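Long-range contact in class II aldolase/adducin N-terminal domain-containing protein (Thermoplasma acidophilum, PDB 3M4R), which binds zinc through its class II aldolase-like domain and, as part of a longer protein of the short-chain dehydrogenase family, is probably an oxidoreductase: residues 73-86 with 100-113. Numbering follows the deposited sequence.
Sequences RGFTGIRMDDALAA and YLKKSMVNPSEPSP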
ATOM      1  N   ARG A  73      12.217   2.663  12.001  1.00 23.14           N
ATOM      2  CA  ARG A  73      12.602   1.255  12.136  0.50 23.60           C
ATOM      3  C   ARG A  73      11.590   0.325  11.528  1.00 23.74           C
ATOM      4  O   ARG A  73      11.901  -0.812  11.204  1.00 23.28           O
ATOM      5  CB  ARG A  73      12.744   0.829  13.614  0.50 23.21           C
ATOM      6  CG  ARG A  73      13.926   1.382  14.344  0.50 23.53           C
ATOM      7  CD  ARG A  73      13.822   0.994  15.818  0.50 24.54           C
ATOM      8  NE  ARG A  73      12.454   1.167  16.306  0.50 24.57           N
ATOM      9  CZ  ARG A  73      12.010   0.713  17.467  0.50 25.12           C
ATOM     10  NH1 ARG A  73      12.812   0.045  18.279  0.50 24.20           N
ATOM     11  NH2 ARG A  73      10.760   0.935  17.818  0.50 26.40           N
ATOM     12  N   GLY A  74      10.346   0.786  11.415  1.00 23.67           N
ATOM     13  CA  GLY A  74       9.311  -0.043  10.867  1.00 22.98           C
ATOM     14  C   GLY A  74       9.274  -0.150   9.380  1.00 22.87           C
ATOM     15  O   GLY A  74       8.312  -0.690   8.868  1.00 23.89           O
ATOM     16  N   PHE A  75      10.262   0.406   8.673  1.00 22.56           N
ATOM     17  CA  PHE A  75      10.300   0.375   7.225  1.00 22.22           C
ATOM     18  C   PHE A  75      11.537  -0.357   6.782  1.00 22.32           C
ATOM     19  O   PHE A  75      12.662   0.094   7.026  1.00 24.76           O
ATOM     20  CB  PHE A  75      10.193   1.775   6.630  1.00 22.05           C
ATOM     21  CG  PHE A  75       8.816   2.315   6.802  1.00 22.89           C
ATOM     22  CD1 PHE A  75       8.457   2.956   8.001  1.00 20.51           C
ATOM     23  CD2 PHE A  75       7.822   2.015   5.874  1.00 20.10           C
ATOM     24  CE1 PHE A  75       7.118   3.365   8.215  1.00 21.49           C
ATOM     25  CE2 PHE A  75       6.481   2.420   6.087  1.00 18.70           C
ATOM     26  CZ  PHE A  75       6.134   3.091   7.260  1.00 20.61           C
ATOM     27  N   THR A  76      11.318  -1.469   6.115  1.00 21.85           N
ATOM     28  CA  THR A  76      12.408  -2.383   5.708  1.00 20.56           C
ATOM     29  C   THR A  76      12.680  -2.047   4.255  1.00 21.22           C
ATOM     30  O   THR A  76      11.741  -1.847   3.452  1.00 22.63           O
ATOM     31  CB  THR A  76      12.003  -3.820   5.939  1.00 20.43           C
ATOM     32  OG1 THR A  76      12.058  -4.110   7.366  1.00 20.47           O
ATOM     33  CG2 THR A  76      12.898  -4.887   5.141  1.00 19.27           C
ATOM     34  N   GLY A  77      13.971  -1.959   3.913  1.00 21.08           N
ATOM     35  CA  GLY A  77      14.413  -1.606   2.565  1.00 20.51           C
ATOM     36  C   GLY A  77      14.484  -2.796   1.638  1.00 20.67           C
ATOM     37  O   GLY A  77      15.241  -3.745   1.924  1.00 21.37           O
ATOM     38  N   ILE A  78      13.761  -2.716   0.515  1.00 20.83           N
ATOM     39  CA  ILE A  78      13.754  -3.753  -0.523  1.00 20.86           C
ATOM     40  C   ILE A  78      14.296  -3.158  -1.799  1.00 20.51           C
ATOM     41  O   ILE A  78      13.893  -2.061  -2.227  1.00 20.16           O
ATOM     42  CB  ILE A  78      12.304  -4.321  -0.744  1.00 21.27           C
ATOM     43  CG1 ILE A  78      11.742  -4.900   0.563  1.00 23.35           C
ATOM     44  CG2 ILE A  78      12.226  -5.382  -1.887  1.00 20.92           C
ATOM     45  CD1 ILE A  78      12.474  -6.148   1.153  1.00 20.02           C
ATOM     46  N   ARG A  79      15.222  -3.841  -2.423  1.00 20.10           N
ATOM     47  CA  ARG A  79      15.779  -3.340  -3.685  0.50 20.33           C
ATOM     48  C   ARG A  79      14.696  -3.358  -4.745  1.00 20.48           C
ATOM     49  O   ARG A  79      14.101  -4.382  -4.983  1.00 20.57           O
ATOM     50  CB  ARG A  79      16.951  -4.198  -4.165  0.50 19.82           C
ATOM     51  CG  ARG A  79      18.105  -4.281  -3.183  0.50 19.14           C
ATOM     52  CD  ARG A  79      19.253  -5.197  -3.634  0.50 18.92           C
ATOM     53  NE  ARG A  79      20.305  -4.975  -2.661  0.50 19.97           N
ATOM     54  CZ  ARG A  79      21.298  -4.108  -2.783  0.50 18.42           C
ATOM     55  NH1 ARG A  79      21.489  -3.422  -3.906  0.50 21.71           N
ATOM     56  NH2 ARG A  79      22.136  -3.978  -1.775  0.50 19.97           N
HETATM   57  N   MSE A  80      14.443  -2.216  -5.393  1.00 22.10           N
HETATM   58  CA  MSE A  80      13.413  -2.147  -6.420  1.00 22.11           C
HETATM   59  C   MSE A  80      13.825  -2.928  -7.649  1.00 23.57           C
HETATM   60  O   MSE A  80      12.969  -3.551  -8.266  1.00 22.88           O
HETATM   61  CB  MSE A  80      13.074  -0.699  -6.827  1.00 23.64           C
HETATM   62  CG  MSE A  80      12.026  -0.073  -5.851  1.00 22.40           C
HETATM   63 SE   MSE A  80      10.239  -0.866  -5.963  1.00 19.97          SE
HETATM   64  CE  MSE A  80       9.918  -0.257  -7.787  1.00 18.64           C
ATOM     65  N   ASP A  81      15.103  -2.918  -8.002  1.00 23.14           N
ATOM     66  CA  ASP A  81      15.577  -3.740  -9.116  1.00 24.86           C
ATOM     67  C   ASP A  81      15.145  -5.190  -8.925  1.00 23.28           C
ATOM     68  O   ASP A  81      14.606  -5.798  -9.826  1.00 23.09           O
ATOM     69  CB  ASP A  81      17.102  -3.734  -9.198  1.00 26.56           C
ATOM     70  CG  ASP A  81      17.650  -2.555  -9.972  1.00 33.21           C
ATOM     71  OD1 ASP A  81      16.861  -1.804 -10.588  1.00 40.35           O
ATOM     72  OD2 ASP A  81      18.914  -2.400  -9.986  1.00 43.64           O
ATOM     73  N   ASP A  82      15.345  -5.713  -7.717  1.00 22.48           N
ATOM     74  CA  ASP A  82      14.967  -7.088  -7.366  1.00 21.27           C
ATOM     75  C   ASP A  82      13.426  -7.281  -7.408  1.00 20.95           C
ATOM     76  O   ASP A  82      12.904  -8.219  -7.989  1.00 20.69           O
ATOM     77  CB  ASP A  82      15.453  -7.422  -5.975  1.00 20.69           C
ATOM     78  CG  ASP A  82      16.957  -7.664  -5.889  1.00 23.67           C
ATOM     79  OD1 ASP A  82      17.680  -7.378  -6.877  1.00 22.70           O
ATOM     80  OD2 ASP A  82      17.392  -8.185  -4.823  1.00 20.74           O
ATOM     81  N   ALA A  83      12.703  -6.394  -6.750  1.00 21.12           N
ATOM     82  CA  ALA A  83      11.256  -6.497  -6.728  1.00 20.95           C
ATOM     83  C   ALA A  83      10.656  -6.398  -8.124  1.00 20.93           C
ATOM     84  O   ALA A  83       9.806  -7.180  -8.480  1.00 21.61           O
ATOM     85  CB  ALA A  83      10.642  -5.443  -5.722  1.00 20.55           C
ATOM     86  N   LEU A  84      11.116  -5.480  -8.955  1.00 21.86           N
ATOM     87  CA  LEU A  84      10.499  -5.309 -10.254  1.00 22.24           C
ATOM     88  C   LEU A  84      10.826  -6.489 -11.151  1.00 22.94           C
ATOM     89  O   LEU A  84      10.088  -6.787 -12.110  1.00 22.90           O
ATOM     90  CB  LEU A  84      10.985  -4.009 -10.930  1.00 23.42           C
ATOM     91  CG  LEU A  84      10.355  -2.684 -10.468  1.00 25.70           C
ATOM     92  CD1 LEU A  84      11.029  -1.472 -11.169  1.00 28.79           C
ATOM     93  CD2 LEU A  84       8.832  -2.675 -10.698  1.00 25.21           C
ATOM     94  N   ALA A  85      11.935  -7.180 -10.872  1.00 21.50           N
ATOM     95  CA  ALA A  85      12.300  -8.331 -11.701  1.00 21.55           C
ATOM     96  C   ALA A  85      11.341  -9.464 -11.469  1.00 20.75           C
ATOM     97  O   ALA A  85      11.219 -10.319 -12.300  1.00 20.98           O
ATOM     98  CB  ALA A  85      13.757  -8.800 -11.413  1.00 20.32           C
ATOM     99  N   ALA A  86      10.651  -9.460 -10.332  1.00 21.84           N
ATOM    100  CA  ALA A  86       9.664 -10.504  -9.988  1.00 22.08           C
ATOM    101  C   ALA A  86       8.437 -10.474 -10.890  1.00 23.17           C
ATOM    102  O   ALA A  86       7.711 -11.475 -10.987  1.00 21.99           O
ATOM    103  CB  ALA A  86       9.194 -10.342  -8.484  1.00 22.30           C
ATOM    104  N   TYR A 100      11.875 -14.763  -1.502  1.00 23.78           N
ATOM    105  CA  TYR A 100      12.320 -13.768  -2.526  1.00 22.10           C
ATOM    106  C   TYR A 100      12.585 -12.425  -1.902  1.00 23.01           C
ATOM    107  O   TYR A 100      13.623 -11.774  -2.138  1.00 22.39           O
ATOM    108  CB  TYR A 100      11.296 -13.636  -3.637  1.00 20.62           C
ATOM    109  CG  TYR A 100      11.743 -12.864  -4.866  1.00 18.21           C
ATOM    110  CD1 TYR A 100      11.804 -11.492  -4.865  1.00 15.80           C
ATOM    111  CD2 TYR A 100      12.098 -13.535  -6.044  1.00 19.16           C
ATOM    112  CE1 TYR A 100      12.185 -10.781  -6.010  1.00 18.33           C
ATOM    113  CE2 TYR A 100      12.502 -12.835  -7.176  1.00 16.87           C
ATOM    114  CZ  TYR A 100      12.547 -11.496  -7.153  1.00 18.13           C
ATOM    115  OH  TYR A 100      12.962 -10.848  -8.282  1.00 18.73           O
ATOM    116  N   LEU A 101      11.638 -11.991  -1.097  1.00 23.31           N
ATOM    117  CA  LEU A 101      11.754 -10.719  -0.446  1.00 23.92           C
ATOM    118  C   LEU A 101      12.953 -10.642   0.499  1.00 23.79           C
ATOM    119  O   LEU A 101      13.621  -9.620   0.523  1.00 23.57           O
ATOM    120  CB  LEU A 101      10.449 -10.333   0.268  1.00 23.97           C
ATOM    121  CG  LEU A 101       9.235 -10.046  -0.603  1.00 24.84           C
ATOM    122  CD1 LEU A 101       8.003  -9.909   0.265  1.00 22.76           C
ATOM    123  CD2 LEU A 101       9.441  -8.762  -1.485  1.00 24.53           C
ATOM    124  N   LYS A 102      13.227 -11.718   1.246  1.00 24.29           N
ATOM    125  CA  LYS A 102      14.357 -11.796   2.122  1.00 25.65           C
ATOM    126  C   LYS A 102      15.618 -11.605   1.310  1.00 25.27           C
ATOM    127  O   LYS A 102      16.525 -10.882   1.747  1.00 26.86           O
ATOM    128  CB  LYS A 102      14.387 -13.158   2.897  1.00 26.81           C
ATOM    129  CG  LYS A 102      15.518 -13.301   3.927  1.00 30.24           C
ATOM    130  CD  LYS A 102      15.478 -14.711   4.718  1.00 35.14           C
ATOM    131  CE  LYS A 102      16.519 -14.743   5.932  1.00 36.95           C
ATOM    132  NZ  LYS A 102      17.179 -16.050   6.382  1.00 33.43           N
ATOM    133  N   LYS A 103      15.687 -12.220   0.133  1.00 22.87           N
ATOM    134  CA  LYS A 103      16.921 -12.154  -0.688  1.00 20.81           C
ATOM    135  C   LYS A 103      17.057 -10.756  -1.343  1.00 21.18           C
ATOM    136  O   LYS A 103      18.100 -10.433  -1.951  1.00 19.41           O
ATOM    137  CB  LYS A 103      16.887 -13.222  -1.756  1.00 20.12           C
ATOM    138  CG  LYS A 103      17.116 -14.652  -1.195  1.00 18.19           C
ATOM    139  CD  LYS A 103      16.889 -15.785  -2.259  1.00 17.34           C
ATOM    140  CE  LYS A 103      17.082 -17.161  -1.623  1.00 19.54           C
ATOM    141  NZ  LYS A 103      16.902 -18.191  -2.660  1.00 20.61           N
ATOM    142  N   SER A 104      15.999  -9.971  -1.233  1.00 20.56           N
ATOM    143  CA  SER A 104      15.914  -8.624  -1.855  1.00 21.06           C
ATOM    144  C   SER A 104      16.091  -7.493  -0.830  1.00 21.26           C
ATOM    145  O   SER A 104      16.037  -6.308  -1.171  1.00 21.06           O
ATOM    146  CB  SER A 104      14.586  -8.454  -2.585  1.00 21.55           C
ATOM    147  OG  SER A 104      14.386  -9.504  -3.526  1.00 20.14           O
HETATM  148  N   MSE A 105      16.377  -7.866   0.411  1.00 21.44           N
HETATM  149  CA  MSE A 105      16.509  -6.896   1.519  1.00 21.54           C
HETATM  150  C   MSE A 105      17.856  -6.203   1.439  1.00 22.04           C
HETATM  151  O   MSE A 105      18.900  -6.844   1.313  1.00 17.69           O
HETATM  152  CB  MSE A 105      16.385  -7.575   2.875  1.00 21.64           C
HETATM  153  CG  MSE A 105      14.962  -7.860   3.268  1.00 20.25           C
HETATM  154 SE   MSE A 105      14.853  -9.033   4.760  1.00 23.71          SE
HETATM  155  CE  MSE A 105      15.093  -7.676   6.223  1.00 19.67           C
ATOM    156  N   VAL A 106      17.842  -4.882   1.482  1.00 20.64           N
ATOM    157  CA  VAL A 106      19.078  -4.100   1.543  0.50 21.72           C
ATOM    158  C   VAL A 106      19.863  -4.389   2.829  1.00 22.66           C
ATOM    159  O   VAL A 106      21.077  -4.394   2.832  1.00 23.56           O
ATOM    160  CB  VAL A 106      18.806  -2.583   1.391  0.50 21.89           C
ATOM    161  CG1 VAL A 106      17.804  -2.344   0.294  0.50 20.90           C
ATOM    162  CG2 VAL A 106      18.288  -1.980   2.706  0.50 23.44           C
ATOM    163  N   ASN A 107      19.169  -4.671   3.915  1.00 22.79           N
ATOM    164  CA  ASN A 107      19.806  -5.000   5.141  1.00 24.31           C
ATOM    165  C   ASN A 107      19.083  -6.163   5.778  1.00 25.17           C
ATOM    166  O   ASN A 107      18.099  -5.985   6.498  1.00 23.77           O
ATOM    167  CB  ASN A 107      19.886  -3.842   6.136  1.00 24.95           C
ATOM    168  CG  ASN A 107      20.581  -4.268   7.453  1.00 28.50           C
ATOM    169  OD1 ASN A 107      21.003  -5.429   7.647  1.00 35.38           O
ATOM    170  ND2 ASN A 107      20.724  -3.320   8.342  1.00 35.65           N
ATOM    171  N   PRO A 108      19.645  -7.368   5.604  1.00 26.48           N
ATOM    172  CA  PRO A 108      18.927  -8.559   6.030  1.00 26.18           C
ATOM    173  C   PRO A 108      18.667  -8.626   7.546  1.00 26.21           C
ATOM    174  O   PRO A 108      17.909  -9.483   7.968  1.00 27.55           O
ATOM    175  CB  PRO A 108      19.834  -9.716   5.549  1.00 28.03           C
ATOM    176  CG  PRO A 108      20.598  -9.174   4.355  1.00 28.28           C
ATOM    177  CD  PRO A 108      20.809  -7.672   4.725  1.00 26.99           C
ATOM    178  N   SER A 109      19.262  -7.747   8.341  1.00 25.47           N
ATOM    179  CA  SER A 109      19.019  -7.761   9.782  0.50 25.54           C
ATOM    180  C   SER A 109      17.788  -6.932  10.163  1.00 25.29           C
ATOM    181  O   SER A 109      17.338  -6.988  11.297  1.00 23.02           O
ATOM    182  CB  SER A 109      20.239  -7.261  10.567  0.50 26.21           C
ATOM    183  OG  SER A 109      20.412  -5.866  10.414  0.50 26.35           O
ATOM    184  N   GLU A 110      17.219  -6.198   9.204  1.00 23.50           N
ATOM    185  CA  GLU A 110      15.930  -5.543   9.440  1.00 23.67           C
ATOM    186  C   GLU A 110      14.789  -6.525   9.653  1.00 23.83           C
ATOM    187  O   GLU A 110      14.897  -7.705   9.282  1.00 24.08           O
ATOM    188  CB  GLU A 110      15.570  -4.579   8.314  1.00 23.00           C
ATOM    189  CG  GLU A 110      16.509  -3.445   8.261  1.00 23.34           C
ATOM    190  CD  GLU A 110      16.245  -2.490   7.105  1.00 23.57           C
ATOM    191  OE1 GLU A 110      15.575  -2.849   6.123  1.00 19.93           O
ATOM    192  OE2 GLU A 110      16.745  -1.363   7.174  1.00 24.03           O
ATOM    193  N   PRO A 111      13.700  -6.054  10.297  1.00 23.90           N
ATOM    194  CA  PRO A 111      12.524  -6.925  10.427  1.00 24.26           C
ATOM    195  C   PRO A 111      11.934  -7.317   9.057  1.00 23.45           C
ATOM    196  O   PRO A 111      12.053  -6.573   8.086  1.00 22.60           O
ATOM    197  CB  PRO A 111      11.544  -6.088  11.257  1.00 24.47           C
ATOM    198  CG  PRO A 111      12.407  -4.989  11.919  1.00 24.27           C
ATOM    199  CD  PRO A 111      13.453  -4.714  10.875  1.00 24.31           C
ATOM    200  N   SER A 112      11.345  -8.511   8.987  1.00 23.93           N
ATOM    201  CA  SER A 112      10.743  -9.004   7.733  0.50 24.02           C
ATOM    202  C   SER A 112       9.756  -7.996   7.134  1.00 23.57           C
ATOM    203  O   SER A 112       8.965  -7.410   7.842  1.00 24.06           O
ATOM    204  CB  SER A 112      10.036 -10.331   7.964  0.50 24.61           C
ATOM    205  OG  SER A 112      10.961 -11.349   8.290  0.50 25.44           O
ATOM    206  N   PRO A 113       9.807  -7.802   5.812  1.00 22.28           N
ATOM    207  CA  PRO A 113       8.917  -6.881   5.150  1.00 21.66           C
ATOM    208  C   PRO A 113       7.501  -7.472   5.049  1.00 21.33           C
ATOM    209  O   PRO A 113       7.316  -8.698   5.085  1.00 19.12           O
ATOM    210  CB  PRO A 113       9.550  -6.713   3.749  1.00 21.58           C
ATOM    211  CG  PRO A 113      10.209  -8.028   3.507  1.00 20.60           C
ATOM    212  CD  PRO A 113      10.728  -8.467   4.850  1.00 22.50           C
TER
HETATM  213  O   HOH W   1      16.435  -4.499   4.253  1.00 19.51           O
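Ile-78 and Met-105 meet backbone to backbone in a single antiparallel bridge, by which the loop after helix 94-103 pairs with strand 75-79, one of the two edge strands within this chain. Two bonds flank the pair: Arg-79 N gives a nearly straight one to Ser-104 O (2.9 Å), and Val-106 N reaches Gly-77 O from above its carbonyl plane. A side chain at Gly-77 would probably crowd Val-106, consistent with glycine here. Within the class II aldolase/adducin domain this is edge packing away from the metal, the Leu-101 side chain lying about 13 Å from the zinc ion.

The tight part is apolar. Ile-78 directs CD1 against Met-105 CG (3.7 Å) and Pro-113 CG (3.8 Å), while CG2 lies over Ser-104 CB. Met-105, a selenomethionine, bends at chi3 (83°), and its CE rests on Thr-76 CG2 (3.7 Å). Thr-76 serves both surroundings: its methyl packs here, and OG1, held beside the backbone N (chi1 -75°), donates to Pro-111 O at 2.6 Å.

At the other end Tyr-100, from helix 94-103, sets its ring edge against the backbone of helix 80-85, and OH donates to Asp-82 O (2.6 Å) as Ala-86 CB touches CZ. A phenylalanine at Tyr-100 would keep the ring's packing but would probably leave Asp-82 O without this donor and the two helices less firmly joined.

The looser, wetter side lies around Val-106 and the turn 107-110. There Glu-110, extended beyond CG, brings the syn lone pair of OE1 to Gly-77 N (2.9 Å), and a water links OE1, Gly-77 O and Asn-107 N. Glu-110 OE2 salt-bridges Arg-59 of strand 54-61. A carboxylate so gripped probably stays ionised; hydrogen bonds hold the loop to strand 75-79, and the salt bridge probably ties it to strand 54-61.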